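Local structure of bilirubin-inducible fluorescent protein UnaG (Anguilla japonica, 4I3B) at residues Phe69-Arg83 with Lys87-Gln101. The protein binds unconjugated bilirubin with high affinity inside its beta-barrel and, once loaded with it, emits green fluorescence when excited. Sequence-based numbering, arbitrary orientation.
With BLR (3-[5-[(Z)-(4-ethenyl-3-methyl-5-oxidanylidene-pyrrol-2-ylidene)methyl]-2-[[5-[(Z)-(3-ethenyl-4-methyl-5-oxidanylidene-pyrrol-2-ylidene)methyl]-3-(3-hydroxy-3-oxopropyl)-4-methyl-1H-pyrrol-2-yl]methyl]-4-methyl-1H-pyrrol-3-yl]propanoic acid), chain G.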
loop_
_atom_site.group_PDB
_atom_site.type_symbol
_atom_site.label_atom_id
_atom_site.label_comp_id
_atom_site.label_asym_id
_atom_site.label_seq_id
_atom_site.Cartn_x
_atom_site.Cartn_y
_atom_site.Cartn_z
ATOM N N PHE A 69 1.858 -12.535 -0.138
ATOM C CA PHE A 69 0.533 -13.057 -0.426
ATOM C C PHE A 69 0.455 -13.772 -1.761
ATOM O O PHE A 69 1.307 -13.592 -2.641
ATOM C CB PHE A 69 -0.506 -11.923 -0.403
ATOM C CG PHE A 69 -0.165 -10.774 -1.327
ATOM C CD1 PHE A 69 -0.538 -10.815 -2.673
ATOM C CD2 PHE A 69 0.514 -9.656 -0.854
ATOM C CE1 PHE A 69 -0.232 -9.745 -3.544
ATOM C CE2 PHE A 69 0.821 -8.604 -1.714
ATOM C CZ PHE A 69 0.450 -8.656 -3.055
ATOM N N LYS A 70 -0.588 -14.577 -1.886
ATOM C CA LYS A 70 -0.973 -15.197 -3.131
ATOM C C LYS A 70 -2.271 -14.533 -3.602
ATOM O O LYS A 70 -3.200 -14.346 -2.817
ATOM C CB LYS A 70 -1.159 -16.700 -2.893
ATOM C CG LYS A 70 -1.688 -17.469 -4.090
ATOM C CD LYS A 70 -1.570 -18.970 -3.871
ATOM C CE LYS A 70 -2.498 -19.733 -4.800
ATOM N NZ LYS A 70 -2.183 -19.526 -6.245
ATOM N N LEU A 71 -2.356 -14.174 -4.879
ATOM C CA LEU A 71 -3.568 -13.541 -5.387
ATOM C C LEU A 71 -4.778 -14.382 -5.038
ATOM O O LEU A 71 -4.778 -15.609 -5.228
ATOM C CB LEU A 71 -3.506 -13.359 -6.905
ATOM C CG LEU A 71 -2.387 -12.440 -7.393
ATOM C CD1 LEU A 71 -2.346 -12.392 -8.911
ATOM C CD2 LEU A 71 -2.575 -11.048 -6.831
ATOM N N GLY A 72 -5.819 -13.729 -4.548
ATOM C CA GLY A 72 -7.066 -14.385 -4.240
ATOM C C GLY A 72 -7.132 -15.051 -2.882
ATOM O O GLY A 72 -8.184 -15.543 -2.506
ATOM N N GLU A 73 -6.018 -15.105 -2.163
ATOM C CA GLU A 73 -5.963 -15.799 -0.883
ATOM C C GLU A 73 -5.893 -14.802 0.266
ATOM O O GLU A 73 -4.956 -14.017 0.366
ATOM C CB GLU A 73 -4.758 -16.754 -0.825
ATOM C CG GLU A 73 -4.631 -17.548 0.498
ATOM C CD GLU A 73 -3.325 -18.320 0.618
ATOM O OE1 GLU A 73 -3.383 -19.570 0.658
ATOM O OE2 GLU A 73 -2.248 -17.683 0.710
ATOM N N GLU A 74 -6.888 -14.830 1.136
ATOM C CA GLU A 74 -6.908 -13.948 2.287
ATOM C C GLU A 74 -5.737 -14.237 3.226
ATOM O O GLU A 74 -5.332 -15.391 3.431
ATOM C CB GLU A 74 -8.246 -14.124 3.009
ATOM C CG GLU A 74 -8.441 -13.172 4.164
ATOM C CD GLU A 74 -9.814 -13.351 4.805
ATOM O OE1 GLU A 74 -10.773 -12.687 4.348
ATOM O OE2 GLU A 74 -9.939 -14.153 5.750
ATOM N N PHE A 75 -5.200 -13.178 3.825
ATOM C CA PHE A 75 -4.097 -13.327 4.763
ATOM C C PHE A 75 -4.206 -12.323 5.901
ATOM O O PHE A 75 -4.880 -11.300 5.784
ATOM C CB PHE A 75 -2.738 -13.201 4.057
ATOM C CG PHE A 75 -2.488 -11.867 3.384
ATOM C CD1 PHE A 75 -3.073 -11.572 2.145
ATOM C CD2 PHE A 75 -1.662 -10.902 3.978
ATOM C CE1 PHE A 75 -2.824 -10.361 1.508
ATOM C CE2 PHE A 75 -1.430 -9.682 3.346
ATOM C CZ PHE A 75 -2.010 -9.411 2.108
ATOM N N ASP A 76 -3.567 -12.639 7.032
ATOM C CA ASP A 76 -3.544 -11.732 8.163
ATOM C C ASP A 76 -2.512 -10.631 7.934
ATOM O O ASP A 76 -1.417 -10.918 7.485
ATOM C CB ASP A 76 -3.142 -12.479 9.452
ATOM C CG ASP A 76 -4.196 -13.461 9.935
ATOM O OD1 ASP A 76 -5.382 -13.232 9.708
ATOM O OD2 ASP A 76 -3.839 -14.466 10.580
ATOM N N GLU A 77 -2.859 -9.397 8.281
ATOM C CA GLU A 77 -1.912 -8.294 8.211
ATOM C C GLU A 77 -1.903 -7.550 9.543
ATOM O O GLU A 77 -2.915 -7.460 10.232
ATOM C CB GLU A 77 -2.307 -7.342 7.071
ATOM C CG GLU A 77 -1.236 -6.281 6.728
ATOM C CD GLU A 77 -1.618 -5.401 5.540
ATOM O OE1 GLU A 77 -2.590 -5.728 4.811
ATOM O OE2 GLU A 77 -0.947 -4.361 5.334
ATOM N N PHE A 78 -0.752 -6.991 9.873
ATOM C CA PHE A 78 -0.518 -6.263 11.118
ATOM C C PHE A 78 0.089 -4.921 10.739
ATOM O O PHE A 78 1.277 -4.693 10.896
ATOM C CB PHE A 78 0.398 -7.097 12.033
ATOM C CG PHE A 78 -0.149 -8.482 12.240
ATOM C CD1 PHE A 78 -1.153 -8.696 13.172
ATOM C CD2 PHE A 78 0.263 -9.535 11.443
ATOM C CE1 PHE A 78 -1.692 -9.951 13.346
ATOM C CE2 PHE A 78 -0.275 -10.789 11.596
ATOM C CZ PHE A 78 -1.243 -11.002 12.546
ATOM N N PRO A 79 -0.744 -4.007 10.228
ATOM C CA PRO A 79 -0.203 -2.774 9.647
ATOM C C PRO A 79 0.302 -1.771 10.684
ATOM O O PRO A 79 -0.028 -1.823 11.871
ATOM C CB PRO A 79 -1.370 -2.193 8.866
ATOM C CG PRO A 79 -2.563 -2.778 9.517
ATOM C CD PRO A 79 -2.198 -4.127 10.049
ATOM N N SER A 80 1.081 -0.814 10.192
ATOM C CA SER A 80 1.727 0.207 11.013
ATOM C C SER A 80 0.744 1.112 11.712
ATOM O O SER A 80 1.113 1.778 12.692
ATOM C CB SER A 80 2.644 1.066 10.143
ATOM O OG SER A 80 3.737 0.309 9.657
ATOM N N ASP A 81 -0.485 1.172 11.211
ATOM C CA ASP A 81 -1.497 2.011 11.833
ATOM C C ASP A 81 -2.099 1.368 13.075
ATOM O O ASP A 81 -2.906 1.987 13.768
ATOM C CB ASP A 81 -2.603 2.313 10.831
ATOM C CG ASP A 81 -3.122 1.062 10.200
ATOM O OD1 ASP A 81 -3.755 0.297 10.940
ATOM O OD2 ASP A 81 -2.861 0.806 8.997
ATOM N N ARG A 82 -1.704 0.124 13.335
ATOM C CA ARG A 82 -2.024 -0.626 14.552
ATOM C C ARG A 82 -3.442 -1.231 14.605
ATOM O O ARG A 82 -3.841 -1.800 15.621
ATOM C CB ARG A 82 -1.677 0.194 15.803
ATOM C CG ARG A 82 -0.156 0.518 15.884
ATOM C CD ARG A 82 0.299 1.201 17.145
ATOM N NE ARG A 82 1.602 1.839 16.944
ATOM C CZ ARG A 82 2.068 2.826 17.699
ATOM N NH1 ARG A 82 1.347 3.296 18.708
ATOM N NH2 ARG A 82 3.248 3.355 17.448
ATOM N N ARG A 83 -4.183 -1.175 13.505
ATOM C CA ARG A 83 -5.485 -1.842 13.491
ATOM C C ARG A 83 -5.352 -3.307 13.850
ATOM O O ARG A 83 -4.405 -3.979 13.442
ATOM C CB ARG A 83 -6.139 -1.758 12.123
ATOM C CG ARG A 83 -6.830 -0.434 11.785
ATOM C CD ARG A 83 -7.193 -0.418 10.328
ATOM N NE ARG A 83 -5.993 -0.447 9.498
ATOM C CZ ARG A 83 -5.938 -0.763 8.212
ATOM N NH1 ARG A 83 -7.035 -1.168 7.559
ATOM N NH2 ARG A 83 -4.762 -0.735 7.588
ATOM N N LYS A 87 -7.802 -8.495 7.915
ATOM C CA LYS A 87 -7.757 -9.573 6.949
ATOM C C LYS A 87 -7.657 -8.907 5.600
ATOM O O LYS A 87 -8.463 -8.040 5.278
ATOM C CB LYS A 87 -9.039 -10.405 7.016
ATOM C CG LYS A 87 -9.264 -11.062 8.369
ATOM C CD LYS A 87 -8.260 -12.172 8.625
ATOM C CE LYS A 87 -8.693 -13.063 9.770
ATOM N NZ LYS A 87 -7.831 -14.261 9.866
ATOM N N SER A 88 -6.675 -9.317 4.818
ATOM C CA SER A 88 -6.360 -8.665 3.543
ATOM C C SER A 88 -6.460 -9.648 2.375
ATOM O O SER A 88 -6.236 -10.848 2.545
ATOM C CB SER A 88 -4.952 -8.106 3.601
ATOM O OG SER A 88 -4.927 -7.141 4.637
ATOM N N VAL A 89 -6.760 -9.135 1.194
ATOM C CA VAL A 89 -6.770 -9.976 0.010
ATOM C C VAL A 89 -6.441 -9.105 -1.191
ATOM O O VAL A 89 -6.825 -7.925 -1.244
ATOM C CB VAL A 89 -8.121 -10.718 -0.172
ATOM C CG1 VAL A 89 -9.259 -9.747 -0.506
ATOM C CG2 VAL A 89 -7.979 -11.843 -1.204
ATOM N N VAL A 90 -5.710 -9.679 -2.134
ATOM C CA VAL A 90 -5.276 -8.957 -3.308
ATOM C C VAL A 90 -5.722 -9.705 -4.560
ATOM O O VAL A 90 -5.581 -10.917 -4.623
ATOM C CB VAL A 90 -3.746 -8.798 -3.318
ATOM C CG1 VAL A 90 -3.331 -7.791 -4.405
ATOM C CG2 VAL A 90 -3.247 -8.333 -1.926
ATOM N N ASN A 91 -6.243 -8.984 -5.544
ATOM C CA ASN A 91 -6.668 -9.585 -6.804
ATOM C C ASN A 91 -6.422 -8.611 -7.939
ATOM O O ASN A 91 -6.384 -7.395 -7.747
ATOM C CB ASN A 91 -8.167 -9.847 -6.824
ATOM C CG ASN A 91 -8.610 -10.855 -5.823
ATOM O OD1 ASN A 91 -8.586 -12.050 -6.077
ATOM N ND2 ASN A 91 -9.085 -10.376 -4.673
ATOM N N LEU A 92 -6.316 -9.140 -9.144
ATOM C CA LEU A 92 -6.287 -8.317 -10.340
ATOM C C LEU A 92 -7.703 -7.982 -10.852
ATOM O O LEU A 92 -8.605 -8.815 -10.791
ATOM C CB LEU A 92 -5.524 -9.059 -11.439
ATOM C CG LEU A 92 -4.037 -9.243 -11.153
ATOM C CD1 LEU A 92 -3.447 -10.415 -11.913
ATOM C CD2 LEU A 92 -3.338 -7.971 -11.522
ATOM N N VAL A 93 -7.864 -6.764 -11.374
ATOM C CA VAL A 93 -9.043 -6.344 -12.133
ATOM C C VAL A 93 -8.450 -5.700 -13.390
ATOM O O VAL A 93 -7.906 -4.589 -13.327
ATOM C CB VAL A 93 -9.898 -5.266 -11.402
ATOM C CG1 VAL A 93 -11.191 -4.956 -12.190
ATOM C CG2 VAL A 93 -10.251 -5.693 -10.020
ATOM N N GLY A 94 -8.482 -6.409 -14.515
ATOM C CA GLY A 94 -7.791 -5.917 -15.685
ATOM C C GLY A 94 -6.309 -5.814 -15.402
ATOM O O GLY A 94 -5.729 -6.789 -14.912
ATOM N N GLU A 95 -5.731 -4.636 -15.675
ATOM C CA GLU A 95 -4.325 -4.303 -15.403
ATOM C C GLU A 95 -4.067 -3.729 -14.002
ATOM O O GLU A 95 -2.937 -3.372 -13.674
ATOM C CB GLU A 95 -3.829 -3.249 -16.402
ATOM C CG GLU A 95 -3.871 -3.686 -17.851
ATOM C CD GLU A 95 -2.657 -4.488 -18.260
ATOM O OE1 GLU A 95 -1.513 -4.091 -17.906
ATOM O OE2 GLU A 95 -2.851 -5.515 -18.951
ATOM N N LYS A 96 -5.110 -3.589 -13.205
ATOM C CA LYS A 96 -4.961 -3.006 -11.886
ATOM C C LYS A 96 -4.829 -4.088 -10.818
ATOM O O LYS A 96 -5.422 -5.171 -10.930
ATOM C CB LYS A 96 -6.197 -2.183 -11.543
ATOM C CG LYS A 96 -6.585 -1.084 -12.528
ATOM C CD LYS A 96 -7.962 -0.536 -12.138
ATOM C CE LYS A 96 -8.477 0.562 -13.053
ATOM N NZ LYS A 96 -9.849 1.009 -12.607
ATOM N N LEU A 97 -4.081 -3.770 -9.765
ATOM C CA LEU A 97 -3.952 -4.650 -8.612
ATOM C C LEU A 97 -4.759 -4.018 -7.517
ATOM O O LEU A 97 -4.514 -2.855 -7.143
ATOM C CB LEU A 97 -2.501 -4.767 -8.193
ATOM C CG LEU A 97 -2.185 -5.843 -7.184
ATOM C CD1 LEU A 97 -2.310 -7.241 -7.842
ATOM C CD2 LEU A 97 -0.800 -5.555 -6.631
ATOM N N VAL A 98 -5.734 -4.758 -7.010
ATOM C CA VAL A 98 -6.670 -4.226 -6.025
ATOM C C VAL A 98 -6.553 -4.963 -4.706
ATOM O O VAL A 98 -6.655 -6.189 -4.658
ATOM C CB VAL A 98 -8.103 -4.315 -6.533
ATOM C CG1 VAL A 98 -9.053 -3.839 -5.471
ATOM C CG2 VAL A 98 -8.255 -3.522 -7.817
ATOM N N TYR A 99 -6.314 -4.205 -3.647
ATOM C CA TYR A 99 -5.970 -4.717 -2.323
ATOM C C TYR A 99 -7.052 -4.252 -1.356
ATOM O O TYR A 99 -7.324 -3.041 -1.258
ATOM C CB TYR A 99 -4.605 -4.115 -1.960
ATOM C CG TYR A 99 -3.852 -4.666 -0.768
ATOM C CD1 TYR A 99 -4.362 -4.653 0.532
ATOM C CD2 TYR A 99 -2.574 -5.168 -0.954
ATOM C CE1 TYR A 99 -3.570 -5.124 1.641
ATOM C CE2 TYR A 99 -1.821 -5.625 0.105
ATOM C CZ TYR A 99 -2.302 -5.602 1.385
ATOM O OH TYR A 99 -1.497 -6.054 2.405
ATOM N N VAL A 100 -7.712 -5.206 -0.700
ATOM C CA VAL A 100 -8.806 -4.866 0.222
ATOM C C VAL A 100 -8.471 -5.381 1.606
ATOM O O VAL A 100 -8.068 -6.538 1.771
ATOM C CB VAL A 100 -10.163 -5.445 -0.240
ATOM C CG1 VAL A 100 -11.282 -5.161 0.808
ATOM C CG2 VAL A 100 -10.517 -4.893 -1.609
ATOM N N GLN A 101 -8.619 -4.498 2.601
ATOM C CA GLN A 101 -8.486 -4.847 4.007
ATOM C C GLN A 101 -9.838 -4.762 4.701
ATOM O O GLN A 101 -10.576 -3.782 4.493
ATOM C CB GLN A 101 -7.522 -3.879 4.693
ATOM C CG GLN A 101 -6.077 -4.001 4.233
ATOM C CD GLN A 101 -5.216 -2.885 4.763
ATOM O OE1 GLN A 101 -5.712 -1.788 5.020
ATOM N NE2 GLN A 101 -3.929 -3.143 4.918
HETATM C CHA BLR G . 3.296 1.743 2.132
HETATM N NA BLR G . 2.701 -0.278 0.734
HETATM C C1A BLR G . 3.030 0.261 1.937
HETATM C C2A BLR G . 2.952 -0.723 2.910
HETATM C C3A BLR G . 2.545 -1.888 2.259
HETATM C C4A BLR G . 2.402 -1.587 0.911
HETATM C CMA BLR G . 2.324 -3.232 2.887
HETATM C CAA BLR G . 3.264 -0.554 4.364
HETATM C CBA BLR G . 2.056 -0.450 5.207
HETATM C CGA BLR G . 2.353 -0.318 6.657
HETATM O O1A BLR G . 3.448 0.169 7.061
HETATM O O2A BLR G . 1.457 -0.760 7.464
HETATM C CHB BLR G . 2.003 -2.561 -0.119
HETATM N NB BLR G . 2.687 -1.373 -2.156
HETATM C C1B BLR G . 2.137 -2.485 -1.482
HETATM C C2B BLR G . 1.741 -3.436 -2.442
HETATM C C3B BLR G . 2.013 -3.040 -3.632
HETATM C C4B BLR G . 2.633 -1.651 -3.648
HETATM C CMB BLR G . 1.099 -4.756 -2.061
HETATM O OB BLR G . 3.023 -0.920 -4.491
HETATM C CAB BLR G . 1.775 -3.761 -4.906
HETATM C CBB BLR G . 2.082 -3.267 -6.144
HETATM N NC BLR G . 3.279 4.205 6.805
HETATM C C1C BLR G . 3.954 4.690 8.098
HETATM C C2C BLR G . 2.789 4.708 9.027
HETATM C C3C BLR G . 1.705 4.319 8.450
HETATM C C4C BLR G . 1.891 3.984 7.121
HETATM C CMC BLR G . 2.990 5.100 10.452
HETATM O OC BLR G . 5.108 4.991 8.225
HETATM C CAC BLR G . 0.382 4.169 9.084
HETATM C CBC BLR G . -0.088 5.028 10.021
HETATM C CHD BLR G . 0.986 3.533 6.217
HETATM N ND BLR G . 2.436 2.758 4.255
HETATM C C1D BLR G . 1.266 3.015 4.868
HETATM C C2D BLR G . 0.197 2.655 3.915
HETATM C C3D BLR G . 0.782 2.203 2.760
HETATM C C4D BLR G . 2.244 2.222 2.940
HETATM C CMD BLR G . -1.254 2.818 4.228
HETATM C CAD BLR G . 0.041 1.709 1.548
HETATM C CBD BLR G . -0.010 2.786 0.481
HETATM C CGD BLR G . 1.238 2.796 -0.324
HETATM O O1D BLR G . 1.921 3.835 -0.367
HETATM O O2D BLR G . 1.596 1.797 -0.991
HETATM O O HOH W 1 -4.243 -12.098 -1.431
#
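Glu77 OE1 is gripped by three donors from 87-101, each arriving from its own direction. Ser88 OG, 2.7 Å from Glu77 OE1, takes the anti lone pair. Tyr99 OH (2.7 Å) and Gln101 NE2 (2.9 Å) both reach that same Glu77 OE1 from well out of the carboxylate plane, the phenol ring turned 71° against it. With CG anti to the backbone N (chi1 -169°) and the chain extended beyond, Glu77 carries its buried carboxylate to all three; such bonding would probably stabilise the ionised form. Gln101 relays the network onward: its OE1 takes both NH1 and NH2 of Arg83 end-on, from one face of the amide, while the guanidinium grips Asp81 side-on in a salt bridge. Next to Asp81, Ser80 holds a bilirubin propionate through N and OG, the latter 2.6 Å from BLR O1A.

Phe75, paired with Ser88 through two backbone hydrogen bonds, lays its ring face over Ser88 CB and meets Tyr99 OH at its edge. Phe69 receives Val90 CG2 over the ring centre, 3.7 Å from the centroid, and turns an edge to the bilirubin methyl CMB. On the other side of the strand pair, Lys87 runs alongside Asp76, and NZ bonds the syn lone pair of Asp76 OD1 at 2.7 Å.

The gap of fatty-acid-binding-protein barrels lies between outermost strands 64-70 and 75-77; at its end water joins Lys70 O and Glu73 O to Val90 N, while Gly72 N bonds Val90 O. Short strand 75-77 edges hairpin 86-103, whose far side pairs with strand 106-115, while strand 50-56 flanks Phe69.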